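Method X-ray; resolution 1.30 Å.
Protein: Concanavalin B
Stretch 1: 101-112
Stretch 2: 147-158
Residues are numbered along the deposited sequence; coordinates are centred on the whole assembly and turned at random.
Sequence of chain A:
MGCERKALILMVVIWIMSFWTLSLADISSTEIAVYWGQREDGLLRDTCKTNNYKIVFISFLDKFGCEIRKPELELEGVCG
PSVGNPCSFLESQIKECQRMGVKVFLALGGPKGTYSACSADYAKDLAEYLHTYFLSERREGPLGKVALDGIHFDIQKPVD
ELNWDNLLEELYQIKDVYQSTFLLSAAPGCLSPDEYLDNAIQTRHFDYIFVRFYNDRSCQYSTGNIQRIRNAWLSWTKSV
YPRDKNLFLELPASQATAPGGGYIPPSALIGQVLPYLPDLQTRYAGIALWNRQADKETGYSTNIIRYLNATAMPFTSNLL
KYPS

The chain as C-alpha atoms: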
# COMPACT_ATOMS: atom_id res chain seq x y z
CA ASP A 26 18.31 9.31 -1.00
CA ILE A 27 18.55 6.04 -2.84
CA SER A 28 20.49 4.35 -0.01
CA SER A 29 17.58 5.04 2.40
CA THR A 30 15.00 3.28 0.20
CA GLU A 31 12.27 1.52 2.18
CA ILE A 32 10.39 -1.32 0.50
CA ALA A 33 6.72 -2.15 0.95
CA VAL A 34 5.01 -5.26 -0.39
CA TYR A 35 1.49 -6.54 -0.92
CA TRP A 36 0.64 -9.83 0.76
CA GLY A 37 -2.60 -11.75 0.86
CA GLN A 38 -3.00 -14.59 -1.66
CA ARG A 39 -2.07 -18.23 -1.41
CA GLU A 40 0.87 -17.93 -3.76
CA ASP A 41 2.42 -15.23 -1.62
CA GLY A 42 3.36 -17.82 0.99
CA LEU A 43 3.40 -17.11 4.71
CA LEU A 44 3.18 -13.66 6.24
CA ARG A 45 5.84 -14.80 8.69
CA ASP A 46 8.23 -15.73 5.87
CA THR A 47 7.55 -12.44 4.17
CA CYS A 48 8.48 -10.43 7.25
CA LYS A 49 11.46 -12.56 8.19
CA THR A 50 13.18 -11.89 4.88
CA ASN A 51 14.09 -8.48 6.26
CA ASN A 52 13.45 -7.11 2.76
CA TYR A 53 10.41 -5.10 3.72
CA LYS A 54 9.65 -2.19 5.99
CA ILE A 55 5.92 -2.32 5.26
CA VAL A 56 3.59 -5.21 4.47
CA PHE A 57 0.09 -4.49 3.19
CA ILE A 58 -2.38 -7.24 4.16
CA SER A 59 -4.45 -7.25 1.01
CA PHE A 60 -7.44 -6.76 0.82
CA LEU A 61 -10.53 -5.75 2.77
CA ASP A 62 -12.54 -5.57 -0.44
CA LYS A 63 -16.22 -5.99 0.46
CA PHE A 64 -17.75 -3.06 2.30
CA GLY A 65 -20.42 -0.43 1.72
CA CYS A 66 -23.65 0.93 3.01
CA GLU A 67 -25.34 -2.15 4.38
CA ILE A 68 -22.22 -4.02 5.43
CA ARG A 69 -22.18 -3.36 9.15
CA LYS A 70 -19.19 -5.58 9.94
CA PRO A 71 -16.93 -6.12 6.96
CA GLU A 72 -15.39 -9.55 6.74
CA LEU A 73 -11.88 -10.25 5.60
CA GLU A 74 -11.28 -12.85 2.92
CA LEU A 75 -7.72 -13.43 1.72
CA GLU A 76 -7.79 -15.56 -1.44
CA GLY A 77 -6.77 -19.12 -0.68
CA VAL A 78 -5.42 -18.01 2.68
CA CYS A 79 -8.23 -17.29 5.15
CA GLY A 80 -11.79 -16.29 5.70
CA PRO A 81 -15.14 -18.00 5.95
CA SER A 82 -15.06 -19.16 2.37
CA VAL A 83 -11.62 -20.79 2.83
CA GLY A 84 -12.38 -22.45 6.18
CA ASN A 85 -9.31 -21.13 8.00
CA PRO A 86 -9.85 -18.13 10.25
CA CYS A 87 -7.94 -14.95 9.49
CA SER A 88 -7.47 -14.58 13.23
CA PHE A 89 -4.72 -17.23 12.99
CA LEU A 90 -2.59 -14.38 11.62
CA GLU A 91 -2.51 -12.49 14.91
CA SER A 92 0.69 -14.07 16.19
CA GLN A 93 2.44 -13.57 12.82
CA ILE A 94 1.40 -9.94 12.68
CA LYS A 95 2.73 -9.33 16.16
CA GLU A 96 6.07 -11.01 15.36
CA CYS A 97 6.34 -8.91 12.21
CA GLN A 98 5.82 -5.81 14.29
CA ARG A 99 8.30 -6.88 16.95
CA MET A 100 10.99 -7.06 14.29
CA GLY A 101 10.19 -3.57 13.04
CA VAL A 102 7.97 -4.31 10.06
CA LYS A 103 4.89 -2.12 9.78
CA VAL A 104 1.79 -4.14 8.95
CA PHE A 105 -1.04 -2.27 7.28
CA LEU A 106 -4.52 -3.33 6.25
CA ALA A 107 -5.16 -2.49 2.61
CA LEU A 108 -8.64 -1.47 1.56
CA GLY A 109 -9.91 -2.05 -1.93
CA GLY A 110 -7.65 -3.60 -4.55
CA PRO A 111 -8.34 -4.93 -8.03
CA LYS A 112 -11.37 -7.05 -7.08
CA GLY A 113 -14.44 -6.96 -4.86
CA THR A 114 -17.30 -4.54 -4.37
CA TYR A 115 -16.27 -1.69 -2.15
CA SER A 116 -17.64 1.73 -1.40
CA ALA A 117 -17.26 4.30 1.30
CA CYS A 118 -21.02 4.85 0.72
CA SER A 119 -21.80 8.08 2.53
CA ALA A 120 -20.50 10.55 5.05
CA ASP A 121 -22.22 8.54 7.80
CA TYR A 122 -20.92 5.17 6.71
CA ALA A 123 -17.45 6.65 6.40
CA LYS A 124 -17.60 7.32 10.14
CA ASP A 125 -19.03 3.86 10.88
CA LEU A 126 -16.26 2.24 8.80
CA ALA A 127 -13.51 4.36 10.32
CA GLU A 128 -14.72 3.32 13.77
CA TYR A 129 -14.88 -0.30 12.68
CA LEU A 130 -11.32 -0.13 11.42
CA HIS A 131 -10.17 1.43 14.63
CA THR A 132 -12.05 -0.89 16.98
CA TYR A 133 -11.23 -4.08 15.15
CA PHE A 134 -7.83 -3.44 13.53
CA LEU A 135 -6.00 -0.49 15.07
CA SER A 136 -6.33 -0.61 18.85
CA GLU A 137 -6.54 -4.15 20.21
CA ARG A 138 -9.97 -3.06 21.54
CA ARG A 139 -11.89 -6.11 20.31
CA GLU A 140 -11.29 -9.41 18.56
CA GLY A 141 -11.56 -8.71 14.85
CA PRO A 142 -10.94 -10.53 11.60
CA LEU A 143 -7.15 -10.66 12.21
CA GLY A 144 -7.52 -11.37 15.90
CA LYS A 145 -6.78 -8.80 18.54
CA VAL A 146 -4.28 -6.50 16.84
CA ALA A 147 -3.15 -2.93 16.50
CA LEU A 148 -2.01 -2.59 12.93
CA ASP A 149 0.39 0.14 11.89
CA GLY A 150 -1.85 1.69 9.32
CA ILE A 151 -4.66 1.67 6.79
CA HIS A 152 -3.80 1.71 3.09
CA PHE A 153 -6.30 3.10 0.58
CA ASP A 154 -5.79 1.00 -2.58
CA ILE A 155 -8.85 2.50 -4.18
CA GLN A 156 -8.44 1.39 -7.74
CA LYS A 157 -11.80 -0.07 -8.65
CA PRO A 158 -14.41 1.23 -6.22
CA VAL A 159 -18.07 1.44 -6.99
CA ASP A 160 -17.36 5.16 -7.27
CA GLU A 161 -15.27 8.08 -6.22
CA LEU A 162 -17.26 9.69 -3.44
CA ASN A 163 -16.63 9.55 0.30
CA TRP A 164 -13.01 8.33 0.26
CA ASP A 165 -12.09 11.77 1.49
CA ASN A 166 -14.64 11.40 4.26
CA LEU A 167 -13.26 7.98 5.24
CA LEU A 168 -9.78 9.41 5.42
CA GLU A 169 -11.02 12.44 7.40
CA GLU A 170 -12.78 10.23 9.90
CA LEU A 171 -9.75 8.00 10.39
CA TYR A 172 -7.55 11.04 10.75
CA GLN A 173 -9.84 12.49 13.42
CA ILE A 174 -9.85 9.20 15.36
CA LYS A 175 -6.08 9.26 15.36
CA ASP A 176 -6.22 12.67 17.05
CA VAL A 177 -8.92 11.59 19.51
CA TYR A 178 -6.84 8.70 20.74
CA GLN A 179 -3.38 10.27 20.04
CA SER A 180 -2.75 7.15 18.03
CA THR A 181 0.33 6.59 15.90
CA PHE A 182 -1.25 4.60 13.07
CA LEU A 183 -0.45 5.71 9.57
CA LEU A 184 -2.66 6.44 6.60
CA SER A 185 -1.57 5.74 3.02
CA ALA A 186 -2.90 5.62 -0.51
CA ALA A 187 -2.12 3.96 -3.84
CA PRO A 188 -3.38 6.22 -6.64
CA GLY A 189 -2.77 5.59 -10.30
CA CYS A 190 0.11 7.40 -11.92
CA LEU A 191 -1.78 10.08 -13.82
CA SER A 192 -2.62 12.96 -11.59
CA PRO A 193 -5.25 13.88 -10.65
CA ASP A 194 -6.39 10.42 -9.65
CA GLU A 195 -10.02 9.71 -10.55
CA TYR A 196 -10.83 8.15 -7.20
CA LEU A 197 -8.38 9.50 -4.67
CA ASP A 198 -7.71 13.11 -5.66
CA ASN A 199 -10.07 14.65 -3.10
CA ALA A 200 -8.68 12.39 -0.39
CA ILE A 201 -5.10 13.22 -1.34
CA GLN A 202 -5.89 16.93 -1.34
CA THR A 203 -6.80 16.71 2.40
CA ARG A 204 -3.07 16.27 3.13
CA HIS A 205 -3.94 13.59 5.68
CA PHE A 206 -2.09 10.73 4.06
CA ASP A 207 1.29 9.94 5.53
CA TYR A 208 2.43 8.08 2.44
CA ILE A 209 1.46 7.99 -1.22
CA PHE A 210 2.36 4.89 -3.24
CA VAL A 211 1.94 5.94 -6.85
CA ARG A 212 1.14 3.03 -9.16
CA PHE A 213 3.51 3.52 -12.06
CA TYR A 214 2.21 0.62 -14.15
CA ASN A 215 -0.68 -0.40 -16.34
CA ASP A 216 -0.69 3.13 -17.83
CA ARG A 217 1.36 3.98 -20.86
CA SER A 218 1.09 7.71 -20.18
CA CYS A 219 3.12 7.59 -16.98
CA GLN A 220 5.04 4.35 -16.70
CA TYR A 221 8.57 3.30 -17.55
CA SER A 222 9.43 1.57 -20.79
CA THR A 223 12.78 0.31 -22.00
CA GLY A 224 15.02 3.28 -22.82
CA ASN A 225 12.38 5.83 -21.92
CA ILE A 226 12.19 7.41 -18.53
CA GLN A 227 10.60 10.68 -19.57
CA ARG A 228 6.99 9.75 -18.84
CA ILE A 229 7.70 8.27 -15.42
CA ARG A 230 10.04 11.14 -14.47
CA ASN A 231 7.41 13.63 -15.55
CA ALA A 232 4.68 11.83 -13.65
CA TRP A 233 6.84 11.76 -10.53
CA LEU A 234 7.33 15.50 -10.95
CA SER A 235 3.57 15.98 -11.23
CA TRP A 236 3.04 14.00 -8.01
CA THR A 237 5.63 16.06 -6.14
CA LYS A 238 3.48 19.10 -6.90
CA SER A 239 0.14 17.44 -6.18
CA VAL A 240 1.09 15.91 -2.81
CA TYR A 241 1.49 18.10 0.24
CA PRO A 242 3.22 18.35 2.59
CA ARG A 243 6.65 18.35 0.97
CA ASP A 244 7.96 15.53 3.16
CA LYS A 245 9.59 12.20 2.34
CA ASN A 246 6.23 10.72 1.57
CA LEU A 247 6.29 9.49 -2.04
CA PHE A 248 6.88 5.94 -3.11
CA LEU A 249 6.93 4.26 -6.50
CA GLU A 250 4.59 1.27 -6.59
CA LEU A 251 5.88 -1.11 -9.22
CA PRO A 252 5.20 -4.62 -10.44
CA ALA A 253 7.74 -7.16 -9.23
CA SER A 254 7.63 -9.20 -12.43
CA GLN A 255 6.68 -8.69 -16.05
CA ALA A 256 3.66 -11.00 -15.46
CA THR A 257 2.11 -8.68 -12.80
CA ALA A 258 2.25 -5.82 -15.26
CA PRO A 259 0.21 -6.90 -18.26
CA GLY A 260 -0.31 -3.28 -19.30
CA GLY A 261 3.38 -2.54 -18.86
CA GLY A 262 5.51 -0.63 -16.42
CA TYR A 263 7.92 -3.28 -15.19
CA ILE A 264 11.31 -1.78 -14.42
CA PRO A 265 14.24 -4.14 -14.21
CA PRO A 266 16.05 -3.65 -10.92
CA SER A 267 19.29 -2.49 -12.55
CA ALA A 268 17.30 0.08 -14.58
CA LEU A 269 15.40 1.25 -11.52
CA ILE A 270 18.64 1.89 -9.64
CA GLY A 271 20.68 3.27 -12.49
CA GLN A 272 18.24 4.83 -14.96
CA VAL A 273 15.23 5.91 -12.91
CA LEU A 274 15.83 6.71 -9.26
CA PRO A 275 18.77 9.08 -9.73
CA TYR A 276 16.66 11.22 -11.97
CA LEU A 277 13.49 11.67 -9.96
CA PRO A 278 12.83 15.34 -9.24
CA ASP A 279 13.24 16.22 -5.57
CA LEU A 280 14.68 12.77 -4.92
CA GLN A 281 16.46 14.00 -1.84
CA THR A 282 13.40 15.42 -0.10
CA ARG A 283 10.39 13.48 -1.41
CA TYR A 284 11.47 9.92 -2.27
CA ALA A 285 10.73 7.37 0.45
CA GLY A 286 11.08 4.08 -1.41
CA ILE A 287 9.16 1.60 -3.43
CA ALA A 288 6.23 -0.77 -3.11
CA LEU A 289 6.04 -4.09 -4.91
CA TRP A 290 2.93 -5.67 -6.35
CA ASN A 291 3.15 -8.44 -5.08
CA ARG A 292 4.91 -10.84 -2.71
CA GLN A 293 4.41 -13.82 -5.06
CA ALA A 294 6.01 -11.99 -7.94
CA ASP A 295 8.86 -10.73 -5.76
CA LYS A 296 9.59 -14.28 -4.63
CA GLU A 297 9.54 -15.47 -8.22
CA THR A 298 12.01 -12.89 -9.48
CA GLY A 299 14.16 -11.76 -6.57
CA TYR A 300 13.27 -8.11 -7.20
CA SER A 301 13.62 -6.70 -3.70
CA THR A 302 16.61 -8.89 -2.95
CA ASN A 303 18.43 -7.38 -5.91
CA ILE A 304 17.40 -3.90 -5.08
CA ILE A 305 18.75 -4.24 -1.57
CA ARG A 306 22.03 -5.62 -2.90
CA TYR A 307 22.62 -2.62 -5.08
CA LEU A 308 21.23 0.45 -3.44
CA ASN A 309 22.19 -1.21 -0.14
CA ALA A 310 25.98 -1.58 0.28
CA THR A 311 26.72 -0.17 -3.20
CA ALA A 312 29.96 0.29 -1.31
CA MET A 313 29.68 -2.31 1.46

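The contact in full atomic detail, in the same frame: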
# COMPACT_ATOMS: atom_id res chain seq x y z
N GLY A 101 10.12 -4.88 13.63
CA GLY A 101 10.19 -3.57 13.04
C GLY A 101 9.50 -3.42 11.71
O GLY A 101 9.71 -2.44 11.04
N VAL A 102 8.70 -4.40 11.31
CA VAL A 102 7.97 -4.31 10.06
C VAL A 102 6.60 -3.70 10.38
O VAL A 102 5.92 -4.14 11.31
CB VAL A 102 7.79 -5.69 9.40
CG1 VAL A 102 6.97 -5.59 8.14
CG2 VAL A 102 9.13 -6.34 9.15
N LYS A 103 6.21 -2.70 9.62
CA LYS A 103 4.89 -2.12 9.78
C LYS A 103 3.89 -2.94 8.99
O LYS A 103 4.12 -3.20 7.82
CB LYS A 103 4.89 -0.68 9.30
CG LYS A 103 5.77 0.24 10.10
CD LYS A 103 5.65 1.66 9.64
CE LYS A 103 6.55 2.58 10.44
NZ LYS A 103 7.90 2.51 9.89
N VAL A 104 2.79 -3.34 9.62
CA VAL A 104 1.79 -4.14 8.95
C VAL A 104 0.54 -3.28 8.82
O VAL A 104 -0.03 -2.80 9.81
CB VAL A 104 1.50 -5.41 9.75
CG1 VAL A 104 0.44 -6.26 9.08
CG2 VAL A 104 2.77 -6.21 10.00
N PHE A 105 0.13 -3.07 7.58
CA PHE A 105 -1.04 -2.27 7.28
C PHE A 105 -2.16 -3.19 6.81
O PHE A 105 -1.89 -4.27 6.27
CB PHE A 105 -0.75 -1.32 6.11
CG PHE A 105 0.04 -0.08 6.42
CD1 PHE A 105 1.20 -0.07 7.08
CD2 PHE A 105 -0.41 1.12 5.94
CE1 PHE A 105 1.92 1.08 7.27
CE2 PHE A 105 0.30 2.28 6.12
CZ PHE A 105 1.50 2.25 6.76
N LEU A 106 -3.41 -2.74 6.98
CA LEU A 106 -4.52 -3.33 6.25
C LEU A 106 -4.80 -2.51 5.00
O LEU A 106 -4.98 -1.29 5.10
CB LEU A 106 -5.80 -3.38 7.11
CG LEU A 106 -7.00 -4.00 6.44
CD1 LEU A 106 -6.81 -5.48 6.17
CD2 LEU A 106 -8.24 -3.75 7.28
N ALA A 107 -4.82 -3.17 3.86
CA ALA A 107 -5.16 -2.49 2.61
C ALA A 107 -6.64 -2.65 2.29
O ALA A 107 -7.18 -3.77 2.25
CB ALA A 107 -4.33 -3.03 1.46
N LEU A 108 -7.29 -1.52 2.05
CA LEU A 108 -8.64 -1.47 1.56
C LEU A 108 -8.65 -1.48 0.06
O LEU A 108 -7.84 -0.79 -0.57
CB LEU A 108 -9.31 -0.15 2.01
CG LEU A 108 -9.19 0.25 3.47
CD1 LEU A 108 -9.89 1.56 3.72
CD2 LEU A 108 -9.75 -0.84 4.36
N GLY A 109 -9.63 -2.18 -0.51
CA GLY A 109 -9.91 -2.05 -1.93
C GLY A 109 -9.23 -3.13 -2.75
O GLY A 109 -9.48 -4.31 -2.56
N GLY A 110 -8.35 -2.70 -3.66
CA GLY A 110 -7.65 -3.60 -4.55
C GLY A 110 -8.35 -3.80 -5.87
O GLY A 110 -9.32 -3.12 -6.21
N PRO A 111 -7.86 -4.76 -6.65
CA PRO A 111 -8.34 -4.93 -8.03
C PRO A 111 -9.65 -5.68 -8.17
O PRO A 111 -10.19 -5.75 -9.27
CB PRO A 111 -7.22 -5.74 -8.68
CG PRO A 111 -6.55 -6.43 -7.56
CD PRO A 111 -6.64 -5.53 -6.38
N LYS A 112 -10.16 -6.23 -7.07
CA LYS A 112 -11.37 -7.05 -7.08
C LYS A 112 -12.35 -6.60 -6.00
O LYS A 112 -12.07 -5.77 -5.23
CB LYS A 112 -11.03 -8.56 -6.85
CG LYS A 112 -9.97 -9.17 -7.74
CD LYS A 112 -9.84 -10.66 -7.46
CE LYS A 112 -8.85 -11.31 -8.41
NZ LYS A 112 -7.44 -10.99 -8.02
N ALA A 147 -3.22 -4.34 16.76
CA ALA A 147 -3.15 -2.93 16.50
C ALA A 147 -2.22 -2.73 15.34
O ALA A 147 -1.00 -2.64 15.48
CB ALA A 147 -2.67 -2.14 17.70
N LEU A 148 -2.78 -2.74 14.15
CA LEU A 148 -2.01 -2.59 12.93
C LEU A 148 -1.38 -1.21 12.84
O LEU A 148 -1.82 -0.26 13.48
CB LEU A 148 -2.86 -2.87 11.70
CG LEU A 148 -3.44 -4.28 11.61
CD1 LEU A 148 -4.19 -4.45 10.29
CD2 LEU A 148 -2.40 -5.36 11.75
N ASP A 149 -0.34 -1.10 12.02
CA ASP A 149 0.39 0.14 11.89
C ASP A 149 -0.22 1.15 10.98
O ASP A 149 0.20 2.30 10.97
CB ASP A 149 1.80 -0.18 11.47
CG ASP A 149 2.50 -1.03 12.47
OD1 ASP A 149 2.85 -0.50 13.54
OD2 ASP A 149 2.61 -2.25 12.26
N GLY A 150 -1.22 0.74 10.19
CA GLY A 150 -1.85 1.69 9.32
C GLY A 150 -2.95 1.10 8.46
O GLY A 150 -3.16 -0.11 8.44
N ILE A 151 -3.62 2.00 7.75
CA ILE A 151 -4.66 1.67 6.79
C ILE A 151 -4.22 2.24 5.46
O ILE A 151 -3.87 3.43 5.36
CB ILE A 151 -6.04 2.27 7.18
CG1 ILE A 151 -6.48 1.79 8.56
CG2 ILE A 151 -7.07 1.97 6.11
CD1 ILE A 151 -6.74 0.31 8.72
N HIS A 152 -4.24 1.37 4.43
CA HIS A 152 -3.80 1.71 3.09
C HIS A 152 -4.99 1.73 2.13
O HIS A 152 -5.73 0.76 2.01
CB HIS A 152 -2.78 0.68 2.66
CG HIS A 152 -2.24 0.85 1.30
ND1 HIS A 152 -1.58 1.99 0.90
CD2 HIS A 152 -2.14 -0.02 0.27
CE1 HIS A 152 -1.11 1.81 -0.32
NE2 HIS A 152 -1.43 0.60 -0.71
N PHE A 153 -5.17 2.87 1.47
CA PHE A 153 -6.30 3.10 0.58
C PHE A 153 -5.91 2.72 -0.85
O PHE A 153 -5.45 3.56 -1.63
CB PHE A 153 -6.70 4.58 0.61
CG PHE A 153 -7.49 5.04 1.80
CD1 PHE A 153 -7.05 4.84 3.09
CD2 PHE A 153 -8.65 5.77 1.59
CE1 PHE A 153 -7.78 5.33 4.14
CE2 PHE A 153 -9.35 6.30 2.64
CZ PHE A 153 -8.93 6.06 3.92
N ASP A 154 -6.12 1.46 -1.22
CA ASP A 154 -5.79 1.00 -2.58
C ASP A 154 -7.06 1.06 -3.42
O ASP A 154 -7.63 0.04 -3.85
CB ASP A 154 -5.15 -0.39 -2.57
CG ASP A 154 -4.41 -0.71 -3.83
OD1 ASP A 154 -4.54 0.00 -4.84
OD2 ASP A 154 -3.70 -1.75 -3.83
N ILE A 155 -7.53 2.28 -3.62
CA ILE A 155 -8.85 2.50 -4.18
C ILE A 155 -8.72 2.60 -5.69
O ILE A 155 -8.58 3.68 -6.26
CB ILE A 155 -9.52 3.72 -3.55
CG1 ILE A 155 -9.49 3.65 -2.00
CG2 ILE A 155 -10.92 3.93 -4.08
CD1 ILE A 155 -10.04 2.37 -1.42
N GLN A 156 -8.74 1.44 -6.34
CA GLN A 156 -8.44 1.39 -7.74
C GLN A 156 -9.63 1.03 -8.60
O GLN A 156 -9.65 1.32 -9.79
CB GLN A 156 -7.21 0.53 -8.04
CG GLN A 156 -7.03 -0.75 -7.37
CD GLN A 156 -5.94 -1.56 -7.97
OE1 GLN A 156 -6.13 -2.18 -9.00
NE2 GLN A 156 -4.78 -1.55 -7.35
N LYS A 157 -10.63 0.42 -7.98
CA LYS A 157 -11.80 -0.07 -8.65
C LYS A 157 -12.96 -0.06 -7.67
O LYS A 157 -13.59 -1.10 -7.44
CB LYS A 157 -11.52 -1.49 -9.20
CG LYS A 157 -12.59 -1.99 -10.13
CD LYS A 157 -12.60 -3.51 -10.28
CE LYS A 157 -12.60 -4.28 -8.96
NZ LYS A 157 -13.59 -3.84 -7.94
N PRO A 158 -13.27 1.12 -7.08
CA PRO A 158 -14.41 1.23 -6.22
C PRO A 158 -15.69 1.31 -7.01
O PRO A 158 -15.66 1.52 -8.21
CB PRO A 158 -14.19 2.55 -5.50
CG PRO A 158 -13.55 3.38 -6.58
CD PRO A 158 -12.62 2.42 -7.29

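Two strands of concanavalin B, centred on residues 103-109 and 150-154, lie side by side in parallel, and 918 Å² of surface is buried between the stretches. Leu108, Asp149 and Phe105 cover the most.

The backbone supplies the regular ladder. Leu106 N donates to Gly150 O (3.0 Å), and His152 N donates to Leu106 O (2.8 Å). Leu108 N then donates to His152 O (2.8 Å), and Asp154 N to Leu108 O (2.9 Å). The alternate residues Leu106 and Leu108 thus use both their N and O atoms across the contact. Gly110 N extends the series to Asp154 O (2.8 Å).

Leu108 has the largest contact area. Its chi1 is m and its chi2 is t. Leu108 CD1 packs 3.7 Å from Ile151 CG2 and lies over one face of the Phe153 ring, 4.3 Å from Phe153 CE1. Leu108 CB is 4.3 Å from Ile155 CD1. Leu106 points to the same side of the sheet, with Leu106 CB 3.7 Å from Leu148 CD1 and 4.1 Å from Ile151 CD1. These branched aliphatic chains are buried and fill the space without needing polar partners.

Asp149 closes the beginning of the ladder with both its backbone and its side chain. Asp149 N donates to Val104 O (2.8 Å). Its carboxylate accepts from the backbone in return: Val104 N donates to Asp149 OD2 (2.9 Å), nearly straight at 168°. A carboxylate suits this place because its oxygen can accept a hydrogen bond from a backbone amide. The CA-to-CB bond points toward the other stretch, which brings the short side chain within reach.

Phe105 points to the opposite side of the sheet from Leu108. Gly150 CA sits over one face of the Phe105 ring, 3.8 Å from the centroid and 14° off the normal, a CH-pi contact. Glycine fits closely here. A CB on Gly150 would come 2.6 Å from Phe105 CE2. On the same side, Ala107 CB meets the edge of the His152 ring, 3.9 Å from His152 CD2. Both ring nitrogens of His152 are hydrogen-bonded elsewhere in the structure.

Gly109 also has little room for a side chain. A CB on Gly109 would lie 2.4 Å from Asp154 O, and the backbone angles by themselves call for glycine. Further along, Gln156 NE2 donates to Asp154 OD1 (3.0 Å) within its own stretch, while Gln156 OE1 approaches Pro111 CB at 3.7 Å.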